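Local coordinates for protein CptN Toxin (Eubacterium rectale DSM 17629, PDB 4RMO) that is the toxin of a type III toxin-antitoxin system, bound by its RNA antitoxin, and probably acts as an endoribonuclease linked to bacteriophage resistance, at residues Q28-F36 with Y45-R53; H75-H83 with I106-T114. All coordinates share one frame; numbering follows the deposited sequence.

Contact 1 (Q28-F36 with Y45-R53); sequences QNRPHYYCF and YWMIPLSSR. With nucleotides of chain F; nucleotides of chain B.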
loop_
_atom_site.group_PDB
_atom_site.type_symbol
_atom_site.label_atom_id
_atom_site.label_comp_id
_atom_site.label_asym_id
_atom_site.label_seq_id
_atom_site.Cartn_x
_atom_site.Cartn_y
_atom_site.Cartn_z
ATOM N N GLN A 28 -6.756 -2.928 -37.437
ATOM C CA GLN A 28 -5.726 -3.571 -36.628
ATOM C C GLN A 28 -4.570 -2.672 -36.203
ATOM O O GLN A 28 -3.440 -3.104 -36.078
ATOM C CB GLN A 28 -5.269 -4.872 -37.311
ATOM C CG GLN A 28 -6.438 -5.834 -37.435
ATOM C CD GLN A 28 -6.230 -7.091 -38.297
ATOM O OE1 GLN A 28 -7.122 -7.979 -38.337
ATOM N NE2 GLN A 28 -5.048 -7.214 -38.929
ATOM N N ASN A 29 -4.883 -1.395 -35.936
ATOM C CA ASN A 29 -3.901 -0.485 -35.413
ATOM C C ASN A 29 -4.204 0.125 -34.013
ATOM O O ASN A 29 -3.339 0.788 -33.447
ATOM C CB ASN A 29 -3.693 0.659 -36.414
ATOM C CG ASN A 29 -3.039 0.205 -37.706
ATOM O OD1 ASN A 29 -3.704 -0.010 -38.717
ATOM N ND2 ASN A 29 -1.774 -0.026 -37.646
ATOM N N ARG A 30 -5.402 -0.045 -33.473
ATOM C CA ARG A 30 -5.694 0.499 -32.171
ATOM C C ARG A 30 -5.199 -0.452 -31.079
ATOM O O ARG A 30 -5.659 -1.587 -30.982
ATOM C CB ARG A 30 -7.186 0.711 -31.943
ATOM C CG ARG A 30 -7.429 1.503 -30.628
ATOM C CD ARG A 30 -8.869 1.656 -30.219
ATOM N NE ARG A 30 -9.578 2.386 -31.234
ATOM C CZ ARG A 30 -9.619 3.702 -31.351
ATOM N NH1 ARG A 30 -8.970 4.504 -30.503
ATOM N NH2 ARG A 30 -10.350 4.222 -32.318
ATOM N N PRO A 31 -4.275 0.017 -30.220
ATOM C CA PRO A 31 -3.892 -0.835 -29.110
ATOM C C PRO A 31 -5.036 -1.027 -28.127
ATOM O O PRO A 31 -5.764 -0.082 -27.846
ATOM C CB PRO A 31 -2.728 -0.058 -28.458
ATOM C CG PRO A 31 -2.949 1.354 -28.808
ATOM C CD PRO A 31 -3.589 1.329 -30.169
ATOM N N HIS A 32 -5.163 -2.237 -27.581
ATOM C CA HIS A 32 -6.139 -2.530 -26.567
ATOM C C HIS A 32 -5.440 -3.122 -25.366
ATOM O O HIS A 32 -4.503 -3.920 -25.497
ATOM C CB HIS A 32 -7.168 -3.548 -27.066
ATOM C CG HIS A 32 -8.188 -2.997 -27.998
ATOM N ND1 HIS A 32 -7.935 -2.795 -29.342
ATOM C CD2 HIS A 32 -9.468 -2.610 -27.795
ATOM C CE1 HIS A 32 -9.007 -2.286 -29.919
ATOM N NE2 HIS A 32 -9.955 -2.171 -29.004
ATOM N N TYR A 33 -5.929 -2.799 -24.175
ATOM C CA TYR A 33 -5.319 -3.240 -22.939
ATOM C C TYR A 33 -6.098 -4.407 -22.346
ATOM O O TYR A 33 -7.303 -4.328 -22.135
ATOM C CB TYR A 33 -5.339 -2.061 -21.941
ATOM C CG TYR A 33 -4.798 -2.338 -20.537
ATOM C CD1 TYR A 33 -3.453 -2.498 -20.337
ATOM C CD2 TYR A 33 -5.632 -2.382 -19.433
ATOM C CE1 TYR A 33 -2.934 -2.716 -19.087
ATOM C CE2 TYR A 33 -5.133 -2.550 -18.153
ATOM C CZ TYR A 33 -3.769 -2.738 -17.994
ATOM O OH TYR A 33 -3.230 -2.973 -16.751
ATOM N N TYR A 34 -5.395 -5.464 -21.988
ATOM C CA TYR A 34 -6.002 -6.605 -21.341
ATOM C C TYR A 34 -6.039 -6.379 -19.826
ATOM O O TYR A 34 -5.021 -6.487 -19.152
ATOM C CB TYR A 34 -5.209 -7.872 -21.643
ATOM C CG TYR A 34 -5.621 -9.072 -20.791
ATOM C CD1 TYR A 34 -6.938 -9.273 -20.407
ATOM C CD2 TYR A 34 -4.682 -10.007 -20.388
ATOM C CE1 TYR A 34 -7.307 -10.371 -19.625
ATOM C CE2 TYR A 34 -5.034 -11.112 -19.634
ATOM C CZ TYR A 34 -6.348 -11.282 -19.237
ATOM O OH TYR A 34 -6.701 -12.382 -18.454
ATOM N N CYS A 35 -7.227 -6.103 -19.303
ATOM C CA CYS A 35 -7.412 -5.771 -17.911
ATOM C C CYS A 35 -7.556 -6.947 -16.930
ATOM O O CYS A 35 -6.802 -7.044 -15.959
ATOM C CB CYS A 35 -8.628 -4.887 -17.818
ATOM S SG CYS A 35 -8.574 -4.062 -16.256
ATOM N N PHE A 36 -8.513 -7.820 -17.150
ATOM C CA PHE A 36 -8.654 -9.014 -16.320
ATOM C C PHE A 36 -9.518 -10.046 -16.984
ATOM O O PHE A 36 -10.304 -9.739 -17.842
ATOM C CB PHE A 36 -9.255 -8.705 -14.935
ATOM C CG PHE A 36 -10.422 -7.756 -14.970
ATOM C CD1 PHE A 36 -11.663 -8.154 -15.439
ATOM C CD2 PHE A 36 -10.306 -6.513 -14.447
ATOM C CE1 PHE A 36 -12.751 -7.295 -15.431
ATOM C CE2 PHE A 36 -11.373 -5.625 -14.466
ATOM C CZ PHE A 36 -12.607 -6.016 -14.961
ATOM N N TYR A 45 -12.083 -12.448 -21.721
ATOM C CA TYR A 45 -11.124 -11.476 -21.231
ATOM C C TYR A 45 -11.659 -10.093 -21.462
ATOM O O TYR A 45 -12.273 -9.845 -22.486
ATOM C CB TYR A 45 -9.800 -11.647 -21.971
ATOM C CG TYR A 45 -9.303 -13.071 -21.964
ATOM C CD1 TYR A 45 -8.755 -13.634 -20.816
ATOM C CD2 TYR A 45 -9.403 -13.867 -23.096
ATOM C CE1 TYR A 45 -8.300 -14.942 -20.806
ATOM C CE2 TYR A 45 -8.982 -15.179 -23.097
ATOM C CZ TYR A 45 -8.425 -15.713 -21.951
ATOM O OH TYR A 45 -7.986 -17.010 -21.957
ATOM N N TRP A 46 -11.449 -9.199 -20.503
ATOM C CA TRP A 46 -11.989 -7.865 -20.582
ATOM C C TRP A 46 -10.890 -6.929 -21.090
ATOM O O TRP A 46 -9.771 -6.889 -20.552
ATOM C CB TRP A 46 -12.553 -7.411 -19.252
ATOM C CG TRP A 46 -13.809 -8.103 -18.975
ATOM C CD1 TRP A 46 -13.974 -9.254 -18.249
ATOM C CD2 TRP A 46 -15.101 -7.739 -19.450
ATOM N NE1 TRP A 46 -15.308 -9.635 -18.272
ATOM C CE2 TRP A 46 -16.015 -8.714 -18.998
ATOM C CE3 TRP A 46 -15.579 -6.688 -20.235
ATOM C CZ2 TRP A 46 -17.379 -8.646 -19.277
ATOM C CZ3 TRP A 46 -16.935 -6.613 -20.504
ATOM C CH2 TRP A 46 -17.826 -7.578 -20.011
HETATM N N MSE A 47 -11.205 -6.211 -22.145
HETATM C CA MSE A 47 -10.249 -5.342 -22.804
HETATM C C MSE A 47 -10.697 -3.925 -22.706
HETATM O O MSE A 47 -11.867 -3.626 -22.672
HETATM C CB MSE A 47 -10.182 -5.617 -24.295
HETATM C CG MSE A 47 -10.096 -7.076 -24.629
HETATM SE SE MSE A 47 -8.349 -7.779 -24.043
HETATM C CE MSE A 47 -7.061 -6.743 -25.114
ATOM N N ILE A 48 -9.727 -3.015 -22.758
ATOM C CA ILE A 48 -9.986 -1.576 -22.779
ATOM C C ILE A 48 -9.283 -0.938 -23.962
ATOM O O ILE A 48 -8.066 -1.033 -24.121
ATOM C CB ILE A 48 -9.468 -0.931 -21.485
ATOM C CG1 ILE A 48 -10.115 -1.622 -20.264
ATOM C CG2 ILE A 48 -9.753 0.555 -21.465
ATOM C CD1 ILE A 48 -9.530 -1.172 -18.952
ATOM N N PRO A 49 -10.042 -0.243 -24.804
ATOM C CA PRO A 49 -9.429 0.400 -25.927
ATOM C C PRO A 49 -8.704 1.689 -25.526
ATOM O O PRO A 49 -9.182 2.374 -24.660
ATOM C CB PRO A 49 -10.649 0.765 -26.809
ATOM C CG PRO A 49 -11.762 0.958 -25.858
ATOM C CD PRO A 49 -11.496 -0.036 -24.747
ATOM N N LEU A 50 -7.619 2.042 -26.220
ATOM C CA LEU A 50 -6.945 3.302 -26.008
ATOM C C LEU A 50 -7.154 4.315 -27.112
ATOM O O LEU A 50 -7.393 3.950 -28.267
ATOM C CB LEU A 50 -5.444 3.107 -25.873
ATOM C CG LEU A 50 -4.859 2.092 -24.900
ATOM C CD1 LEU A 50 -3.392 2.453 -24.625
ATOM C CD2 LEU A 50 -5.609 1.948 -23.601
ATOM N N SER A 51 -7.037 5.586 -26.748
ATOM C CA SER A 51 -7.017 6.665 -27.673
ATOM C C SER A 51 -5.877 7.629 -27.286
ATOM O O SER A 51 -5.607 7.844 -26.112
ATOM C CB SER A 51 -8.339 7.359 -27.669
ATOM O OG SER A 51 -8.278 8.605 -28.384
ATOM N N SER A 52 -5.251 8.265 -28.267
ATOM C CA SER A 52 -4.277 9.332 -27.989
ATOM C C SER A 52 -4.856 10.732 -28.073
ATOM O O SER A 52 -4.108 11.692 -28.153
ATOM C CB SER A 52 -3.051 9.178 -28.900
ATOM O OG SER A 52 -3.424 9.214 -30.242
ATOM N N ARG A 53 -6.183 10.875 -28.137
ATOM C CA ARG A 53 -6.807 12.198 -28.243
ATOM C C ARG A 53 -6.932 12.832 -26.860
ATOM O O ARG A 53 -8.016 12.910 -26.306
ATOM C CB ARG A 53 -8.158 12.110 -28.925
ATOM C CG ARG A 53 -8.002 11.587 -30.346
ATOM C CD ARG A 53 -9.216 11.658 -31.231
ATOM N NE ARG A 53 -8.826 11.294 -32.575
ATOM C CZ ARG A 53 -9.410 11.770 -33.648
ATOM N NH1 ARG A 53 -10.453 12.596 -33.527
ATOM N NH2 ARG A 53 -8.946 11.431 -34.830
ATOM P P G F 44 3.844 4.623 -33.842
ATOM O OP1 G F 44 3.826 6.111 -33.905
ATOM O OP2 G F 44 4.161 3.877 -32.592
ATOM O "O5'" G F 44 2.423 4.100 -34.303
ATOM C "C5'" G F 44 1.879 4.456 -35.589
ATOM C "C4'" G F 44 0.674 3.580 -35.876
ATOM O "O4'" G F 44 1.112 2.183 -35.995
ATOM C "C3'" G F 44 -0.383 3.587 -34.775
ATOM O "O3'" G F 44 -1.696 3.474 -35.301
ATOM C "C2'" G F 44 -0.066 2.296 -34.044
ATOM O "O2'" G F 44 -1.049 1.782 -33.160
ATOM C "C1'" G F 44 0.229 1.394 -35.240
ATOM N N9 G F 44 0.794 0.097 -34.871
ATOM C C8 G F 44 0.226 -1.108 -35.208
ATOM N N7 G F 44 0.777 -2.122 -34.600
ATOM C C5 G F 44 1.784 -1.562 -33.835
ATOM C C6 G F 44 2.682 -2.172 -32.916
ATOM O O6 G F 44 2.787 -3.375 -32.625
ATOM N N1 G F 44 3.473 -1.224 -32.266
ATOM C C2 G F 44 3.402 0.131 -32.472
ATOM N N2 G F 44 4.274 0.881 -31.791
ATOM N N3 G F 44 2.557 0.712 -33.314
ATOM C C4 G F 44 1.758 -0.184 -33.928
ATOM O "O5'" A B 1 -11.212 6.882 -32.325
ATOM C "C5'" A B 1 -10.663 7.809 -33.315
ATOM C "C4'" A B 1 -11.737 8.425 -34.183
ATOM O "O4'" A B 1 -12.369 7.410 -35.000
ATOM C "C3'" A B 1 -12.899 9.100 -33.463
ATOM O "O3'" A B 1 -12.542 10.416 -33.085
ATOM C "C2'" A B 1 -13.978 9.073 -34.528
ATOM O "O2'" A B 1 -13.771 10.057 -35.509
ATOM C "C1'" A B 1 -13.751 7.694 -35.142
ATOM N N9 A B 1 -14.496 6.623 -34.495
ATOM C C8 A B 1 -14.000 5.616 -33.704
ATOM N N7 A B 1 -14.913 4.775 -33.279
ATOM C C5 A B 1 -16.085 5.240 -33.852
ATOM C C6 A B 1 -17.417 4.801 -33.768
ATOM N N6 A B 1 -17.802 3.734 -33.076
ATOM N N1 A B 1 -18.352 5.498 -34.450
ATOM C C2 A B 1 -17.963 6.577 -35.149
ATOM N N3 A B 1 -16.748 7.104 -35.281
ATOM C C4 A B 1 -15.843 6.382 -34.601
ATOM P P A B 2 -13.168 11.072 -31.753
ATOM O OP1 A B 2 -12.573 12.397 -31.628
ATOM O OP2 A B 2 -13.036 10.093 -30.646
ATOM O "O5'" A B 2 -14.723 11.161 -32.074
ATOM C "C5'" A B 2 -15.213 12.040 -33.116
ATOM C "C4'" A B 2 -16.665 11.737 -33.368
ATOM O "O4'" A B 2 -16.806 10.334 -33.752
ATOM C "C3'" A B 2 -17.600 11.867 -32.157
ATOM O "O3'" A B 2 -18.066 13.178 -31.906
ATOM C "C2'" A B 2 -18.768 10.989 -32.571
ATOM O "O2'" A B 2 -19.562 11.602 -33.549
ATOM C "C1'" A B 2 -18.036 9.827 -33.233
ATOM N N9 A B 2 -17.730 8.763 -32.299
ATOM C C8 A B 2 -16.530 8.457 -31.711
ATOM N N7 A B 2 -16.572 7.388 -30.954
ATOM C C5 A B 2 -17.873 6.932 -31.096
ATOM C C6 A B 2 -18.549 5.826 -30.558
ATOM N N6 A B 2 -17.978 4.939 -29.736
ATOM N N1 A B 2 -19.842 5.652 -30.904
ATOM C C2 A B 2 -20.409 6.541 -31.727
ATOM N N3 A B 2 -19.876 7.621 -32.298
ATOM C C4 A B 2 -18.588 7.754 -31.944
#
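Arg30 reaches across to segment 45-53 and gives its NH1 to Leu50 O, 2.8 Å away and in the plane of the guanidinium. CG lies anti to the backbone N (chi1 -171°) and the chain bends at chi3, which brings the methylene CD over Pro49 CB and turns NH2 to O5' of A1 of chain B, 2.8 Å off. Pro31 O accepts from Leu50 N. The His32 ring lies obliquely against CA and CB of Pro49. Tyr33 and Ile48 exchange two backbone hydrogen bonds, each of 2.8 Å between N and O, and their side chains run side by side, Ile48 CD1 meeting the edge of the phenol ring; the Tyr33 hydroxyl goes on to Glu123. On the other face Tyr34 receives the edge of Tyr45 on its ring, planes at 86° and centroids 5.5 Å apart, while the selenium of Met47, a selenomethionine, makes an oblique Met-aromatic contact with it. Cys35 N bonds Trp46 O. Phe36 O takes Trp46 N, and its CE1 approaches Trp46 CD1 at 3.6 Å. This is an antiparallel beta hairpin within the toxin's antiparallel sheet, with one face packed on helix 116-134 and the Arg30 end opening onto bound RNA.

Contact 2 (H75-H83 with I106-T114); sequences HIVKLDDSH and IAGNHLRLT. With CA (calcium ion), chain Q; nucleotides of chain F.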
loop_
_atom_site.group_PDB
_atom_site.type_symbol
_atom_site.label_atom_id
_atom_site.label_comp_id
_atom_site.label_asym_id
_atom_site.label_seq_id
_atom_site.Cartn_x
_atom_site.Cartn_y
_atom_site.Cartn_z
ATOM N N HIS A 75 -9.144 7.085 -17.900
ATOM C CA HIS A 75 -7.912 7.259 -17.129
ATOM C C HIS A 75 -6.770 7.508 -18.116
ATOM O O HIS A 75 -6.599 6.779 -19.109
ATOM C CB HIS A 75 -7.663 6.009 -16.313
ATOM C CG HIS A 75 -6.497 6.118 -15.386
ATOM N ND1 HIS A 75 -6.540 6.837 -14.210
ATOM C CD2 HIS A 75 -5.261 5.590 -15.450
ATOM C CE1 HIS A 75 -5.366 6.778 -13.611
ATOM N NE2 HIS A 75 -4.569 6.029 -14.349
ATOM N N ILE A 76 -6.016 8.552 -17.852
ATOM C CA ILE A 76 -4.944 8.998 -18.725
ATOM C C ILE A 76 -3.639 8.787 -18.001
ATOM O O ILE A 76 -3.464 9.221 -16.860
ATOM C CB ILE A 76 -5.112 10.476 -19.090
ATOM C CG1 ILE A 76 -6.326 10.626 -19.998
ATOM C CG2 ILE A 76 -3.889 10.991 -19.818
ATOM C CD1 ILE A 76 -6.747 12.044 -20.223
ATOM N N VAL A 77 -2.739 8.070 -18.630
ATOM C CA VAL A 77 -1.448 7.836 -18.056
ATOM C C VAL A 77 -0.383 7.706 -19.144
ATOM O O VAL A 77 -0.659 7.323 -20.290
ATOM C CB VAL A 77 -1.487 6.583 -17.157
ATOM C CG1 VAL A 77 -1.671 5.319 -17.965
ATOM C CG2 VAL A 77 -0.229 6.473 -16.305
ATOM N N LYS A 78 0.843 8.057 -18.785
ATOM C CA LYS A 78 1.984 7.957 -19.678
ATOM C C LYS A 78 2.380 6.498 -19.723
ATOM O O LYS A 78 2.689 5.905 -18.684
ATOM C CB LYS A 78 3.128 8.813 -19.122
ATOM C CG LYS A 78 3.937 9.565 -20.143
ATOM C CD LYS A 78 5.005 10.456 -19.499
ATOM C CE LYS A 78 4.363 11.759 -19.058
ATOM N NZ LYS A 78 5.272 12.804 -18.521
ATOM N N LEU A 79 2.421 5.926 -20.917
ATOM C CA LEU A 79 2.900 4.529 -21.067
ATOM C C LEU A 79 4.421 4.484 -21.152
ATOM O O LEU A 79 5.091 5.518 -21.193
ATOM C CB LEU A 79 2.316 3.881 -22.312
ATOM C CG LEU A 79 0.795 3.936 -22.402
ATOM C CD1 LEU A 79 0.339 3.157 -23.614
ATOM C CD2 LEU A 79 0.180 3.360 -21.130
ATOM N N ASP A 80 4.960 3.282 -21.224
ATOM C CA ASP A 80 6.398 3.079 -21.282
ATOM C C ASP A 80 7.035 3.574 -22.622
ATOM O O ASP A 80 8.248 3.601 -22.741
ATOM C CB ASP A 80 6.747 1.604 -21.027
ATOM C CG ASP A 80 6.299 1.114 -19.642
ATOM O OD1 ASP A 80 6.049 1.970 -18.787
ATOM O OD2 ASP A 80 6.209 -0.098 -19.416
ATOM N N ASP A 81 6.222 3.970 -23.600
ATOM C CA ASP A 81 6.726 4.651 -24.766
ATOM C C ASP A 81 6.881 6.181 -24.507
ATOM O O ASP A 81 7.160 6.933 -25.434
ATOM C CB ASP A 81 5.810 4.403 -25.987
ATOM C CG ASP A 81 4.395 4.955 -25.811
ATOM O OD1 ASP A 81 4.105 5.724 -24.854
ATOM O OD2 ASP A 81 3.541 4.621 -26.674
ATOM N N SER A 82 6.622 6.593 -23.257
ATOM C CA SER A 82 6.792 7.949 -22.793
ATOM C C SER A 82 5.767 8.905 -23.354
ATOM O O SER A 82 5.931 10.111 -23.224
ATOM C CB SER A 82 8.213 8.433 -23.039
ATOM O OG SER A 82 9.140 7.468 -22.524
ATOM N N HIS A 83 4.661 8.388 -23.897
ATOM C CA HIS A 83 3.551 9.243 -24.306
ATOM C C HIS A 83 2.276 8.918 -23.535
ATOM O O HIS A 83 2.085 7.787 -23.094
ATOM C CB HIS A 83 3.307 9.126 -25.814
ATOM C CG HIS A 83 4.522 9.451 -26.625
ATOM N ND1 HIS A 83 5.239 8.500 -27.319
ATOM C CD2 HIS A 83 5.185 10.618 -26.804
ATOM C CE1 HIS A 83 6.269 9.067 -27.920
ATOM N NE2 HIS A 83 6.262 10.350 -27.617
ATOM N N ILE A 106 6.976 -2.417 -28.787
ATOM C CA ILE A 106 7.859 -1.268 -28.847
ATOM C C ILE A 106 9.270 -1.828 -29.144
ATOM O O ILE A 106 9.826 -2.597 -28.348
ATOM C CB ILE A 106 7.816 -0.423 -27.543
ATOM C CG1 ILE A 106 8.858 0.670 -27.589
ATOM C CG2 ILE A 106 8.054 -1.284 -26.306
ATOM C CD1 ILE A 106 8.634 1.786 -26.562
ATOM N N ALA A 107 9.785 -1.519 -30.338
ATOM C CA ALA A 107 11.075 -2.026 -30.818
ATOM C C ALA A 107 11.196 -3.523 -30.591
ATOM O O ALA A 107 12.167 -3.993 -30.024
ATOM C CB ALA A 107 12.217 -1.297 -30.115
ATOM N N GLY A 108 10.172 -4.264 -30.944
ATOM C CA GLY A 108 10.244 -5.714 -30.808
ATOM C C GLY A 108 10.140 -6.304 -29.403
ATOM O O GLY A 108 10.200 -7.520 -29.261
ATOM N N ASN A 109 9.903 -5.463 -28.388
ATOM C CA ASN A 109 9.421 -5.932 -27.110
ATOM C C ASN A 109 7.908 -5.696 -26.944
ATOM O O ASN A 109 7.295 -4.868 -27.623
ATOM C CB ASN A 109 10.155 -5.222 -25.979
ATOM C CG ASN A 109 11.597 -5.643 -25.856
ATOM O OD1 ASN A 109 11.964 -6.778 -26.162
ATOM N ND2 ASN A 109 12.441 -4.705 -25.432
ATOM N N HIS A 110 7.308 -6.437 -26.036
ATOM C CA HIS A 110 5.882 -6.348 -25.787
ATOM C C HIS A 110 5.604 -5.098 -24.953
ATOM O O HIS A 110 6.067 -5.006 -23.830
ATOM C CB HIS A 110 5.408 -7.585 -25.060
ATOM C CG HIS A 110 3.936 -7.628 -24.859
ATOM N ND1 HIS A 110 3.333 -8.463 -23.949
ATOM C CD2 HIS A 110 2.938 -6.909 -25.423
ATOM C CE1 HIS A 110 2.024 -8.270 -23.975
ATOM N NE2 HIS A 110 1.762 -7.330 -24.862
ATOM N N LEU A 111 4.864 -4.135 -25.491
ATOM C CA LEU A 111 4.452 -3.006 -24.680
ATOM C C LEU A 111 3.449 -3.482 -23.636
ATOM O O LEU A 111 2.499 -4.185 -23.943
ATOM C CB LEU A 111 3.798 -1.929 -25.518
ATOM C CG LEU A 111 3.555 -0.606 -24.830
ATOM C CD1 LEU A 111 4.867 0.091 -24.526
ATOM C CD2 LEU A 111 2.697 0.317 -25.681
ATOM N N ARG A 112 3.668 -3.098 -22.397
ATOM C CA ARG A 112 2.747 -3.436 -21.346
ATOM C C ARG A 112 2.790 -2.361 -20.245
ATOM O O ARG A 112 3.640 -1.439 -20.263
ATOM C CB ARG A 112 3.023 -4.850 -20.859
ATOM C CG ARG A 112 4.306 -5.009 -20.094
ATOM C CD ARG A 112 5.012 -6.346 -20.321
ATOM N NE ARG A 112 6.187 -5.951 -21.072
ATOM C CZ ARG A 112 7.425 -5.830 -20.610
ATOM N NH1 ARG A 112 7.762 -6.185 -19.390
ATOM N NH2 ARG A 112 8.346 -5.370 -21.427
ATOM N N LEU A 113 1.796 -2.384 -19.374
ATOM C CA LEU A 113 1.717 -1.366 -18.309
ATOM C C LEU A 113 2.544 -1.924 -17.133
ATOM O O LEU A 113 2.022 -2.575 -16.264
ATOM C CB LEU A 113 0.274 -1.089 -17.938
ATOM C CG LEU A 113 0.059 0.108 -17.047
ATOM C CD1 LEU A 113 0.458 1.397 -17.709
ATOM C CD2 LEU A 113 -1.417 0.169 -16.683
ATOM N N THR A 114 3.862 -1.663 -17.147
ATOM C CA THR A 114 4.778 -2.229 -16.146
ATOM C C THR A 114 4.639 -1.564 -14.783
ATOM O O THR A 114 4.913 -2.206 -13.773
ATOM C CB THR A 114 6.243 -2.077 -16.589
ATOM O OG1 THR A 114 6.517 -0.693 -16.928
ATOM C CG2 THR A 114 6.518 -2.960 -17.770
HETATM CA CA CA Q . 7.810 3.115 -17.482
ATOM P P A F 14 10.349 1.049 -18.701
ATOM O OP1 A F 14 11.205 2.118 -19.210
ATOM O OP2 A F 14 8.980 1.430 -18.175
ATOM O "O5'" A F 14 10.163 -0.042 -19.842
ATOM C "C5'" A F 14 9.386 -1.221 -19.590
ATOM C "C4'" A F 14 9.488 -2.165 -20.760
ATOM O "O4'" A F 14 9.065 -1.473 -21.967
ATOM C "C3'" A F 14 10.906 -2.605 -21.066
ATOM O "O3'" A F 14 11.318 -3.712 -20.293
ATOM C "C2'" A F 14 10.814 -2.949 -22.546
ATOM O "O2'" A F 14 10.267 -4.229 -22.759
ATOM C "C1'" A F 14 9.881 -1.859 -23.053
ATOM N N9 A F 14 10.552 -0.667 -23.601
ATOM C C8 A F 14 10.364 0.664 -23.306
ATOM N N7 A F 14 11.071 1.475 -24.059
ATOM C C5 A F 14 11.742 0.620 -24.929
ATOM C C6 A F 14 12.637 0.857 -25.999
ATOM N N6 A F 14 13.046 2.069 -26.362
ATOM N N1 A F 14 13.092 -0.211 -26.690
ATOM C C2 A F 14 12.700 -1.432 -26.306
ATOM N N3 A F 14 11.848 -1.782 -25.333
ATOM C C4 A F 14 11.400 -0.695 -24.681
ATOM P P U F 42 14.477 4.922 -32.090
ATOM O OP1 U F 42 15.009 4.121 -33.228
ATOM O OP2 U F 42 14.347 6.392 -32.138
ATOM O "O5'" U F 42 13.019 4.364 -31.795
ATOM C "C5'" U F 42 12.802 2.968 -31.462
ATOM C "C4'" U F 42 11.394 2.774 -30.943
ATOM O "O4'" U F 42 11.204 3.585 -29.744
ATOM C "C3'" U F 42 10.291 3.194 -31.913
ATOM O "O3'" U F 42 9.168 2.347 -31.847
ATOM C "C2'" U F 42 9.870 4.548 -31.383
ATOM O "O2'" U F 42 8.551 4.870 -31.720
ATOM C "C1'" U F 42 10.014 4.318 -29.888
ATOM N N1 U F 42 10.108 5.567 -29.121
ATOM C C2 U F 42 9.156 5.747 -28.147
ATOM O O2 U F 42 8.304 4.913 -27.906
ATOM N N3 U F 42 9.234 6.940 -27.468
ATOM C C4 U F 42 10.153 7.951 -27.656
ATOM O O4 U F 42 10.084 8.970 -26.966
ATOM C C5 U F 42 11.112 7.693 -28.694
ATOM C C6 U F 42 11.054 6.538 -29.376
ATOM P P G F 13 14.147 2.609 -13.323
ATOM O OP1 G F 13 15.613 2.380 -13.308
ATOM O OP2 G F 13 13.616 3.915 -13.747
ATOM O "O5'" G F 13 13.581 1.413 -14.200
ATOM C "C5'" G F 13 12.299 1.528 -14.842
ATOM C "C4'" G F 13 11.856 0.168 -15.279
ATOM O "O4'" G F 13 11.432 -0.559 -14.112
ATOM C "C3'" G F 13 10.671 0.127 -16.242
ATOM O "O3'" G F 13 11.155 0.217 -17.589
ATOM C "C2'" G F 13 10.069 -1.234 -15.947
ATOM O "O2'" G F 13 10.798 -2.238 -16.625
ATOM C "C1'" G F 13 10.311 -1.371 -14.444
ATOM N N9 G F 13 9.192 -0.984 -13.589
ATOM C C8 G F 13 8.691 0.277 -13.359
ATOM N N7 G F 13 7.699 0.285 -12.510
ATOM C C5 G F 13 7.555 -1.049 -12.142
ATOM C C6 G F 13 6.639 -1.665 -11.255
ATOM O O6 G F 13 5.727 -1.135 -10.587
ATOM N N1 G F 13 6.847 -3.039 -11.181
ATOM C C2 G F 13 7.818 -3.729 -11.864
ATOM N N2 G F 13 7.840 -5.054 -11.691
ATOM N N3 G F 13 8.657 -3.172 -12.714
ATOM C C4 G F 13 8.493 -1.834 -12.778
HETATM O O HOH W 1 6.108 -1.788 -21.703
HETATM O O HOH W 2 6.981 1.672 -15.695
HETATM O O HOH W 3 9.048 4.432 -19.159
HETATM O O HOH W 4 9.803 3.585 -16.273
HETATM O O HOH W 5 6.348 4.596 -16.117
#
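Asp80 and Thr114 meet beside a calcium ion that joins the protein to the RNA. Asp80 OD1 binds the metal at 2.5 Å, OP2 of A14 of chain F binds it too, and four waters complete six ligands. The other carboxylate oxygen, OD2, accepts from Thr114 OG1 at 2.6 Å, on its syn side but 24° out of the carboxylate plane, and also from water 1, which in turn accepts from Arg112 N. Thr114 OG1 accepts a hydrogen bond from water 2, itself a calcium ligand, so metal, carboxylate, hydroxyl and water close a ring that would restrain the rotation of the Asp80 carboxylate. With CG beside the backbone N (chi1 -61°), Asp80 turns its carboxylate to the metal from a type I turn, residues 79 to 82. Asp81 makes an Asx turn, OD1 accepting from His83 N from above the carboxylate plane, and its O takes N3 of U42 of chain F at 2.9 Å. Ile106 CD1 lies 3.9 Å from Asp81 CB and also touches the bases of A14 and U42 of chain F. Arg112 NE donates to His110 O, which lies in the guanidinium plane, and Asn109 ND2 donates to N3 of A14 of chain F. Beside these polar groups, Leu79 CD2 meets Leu113 CD1 at 4.0 Å, the two side chains crossing at about a right angle, and Leu79 CD1 faces Leu111 CD2. Leu79 and Leu111 rest on Phe6 of strand 6-9, Leu79 also on strand 84-87, and Leu113 on Ala119 and Ile122 of helix 116-134.

Overall arrangement
Contact 1 is buried in the protein near the middle of the chain; contact 2, about 15 Å from that centre, is peripheral but buried with the RNA in place. The first is held by regular strand pairing and aromatic packing and reaches nucleotides at its 28-31 and 53 ends; the second has no strand pairing between its segments and relies on a carboxylate, a hydroxyl, water and calcium beside a small leucine cluster. The two join directly: Tyr33 OH packs 3.6 Å from Leu113 CD2, and Leu50 CD1 lies 3.9 Å from Leu79 CD1. Both rest on strand 6-9 and helix 116-134, so the two pack into a shared interior next to the RNA-binding loops.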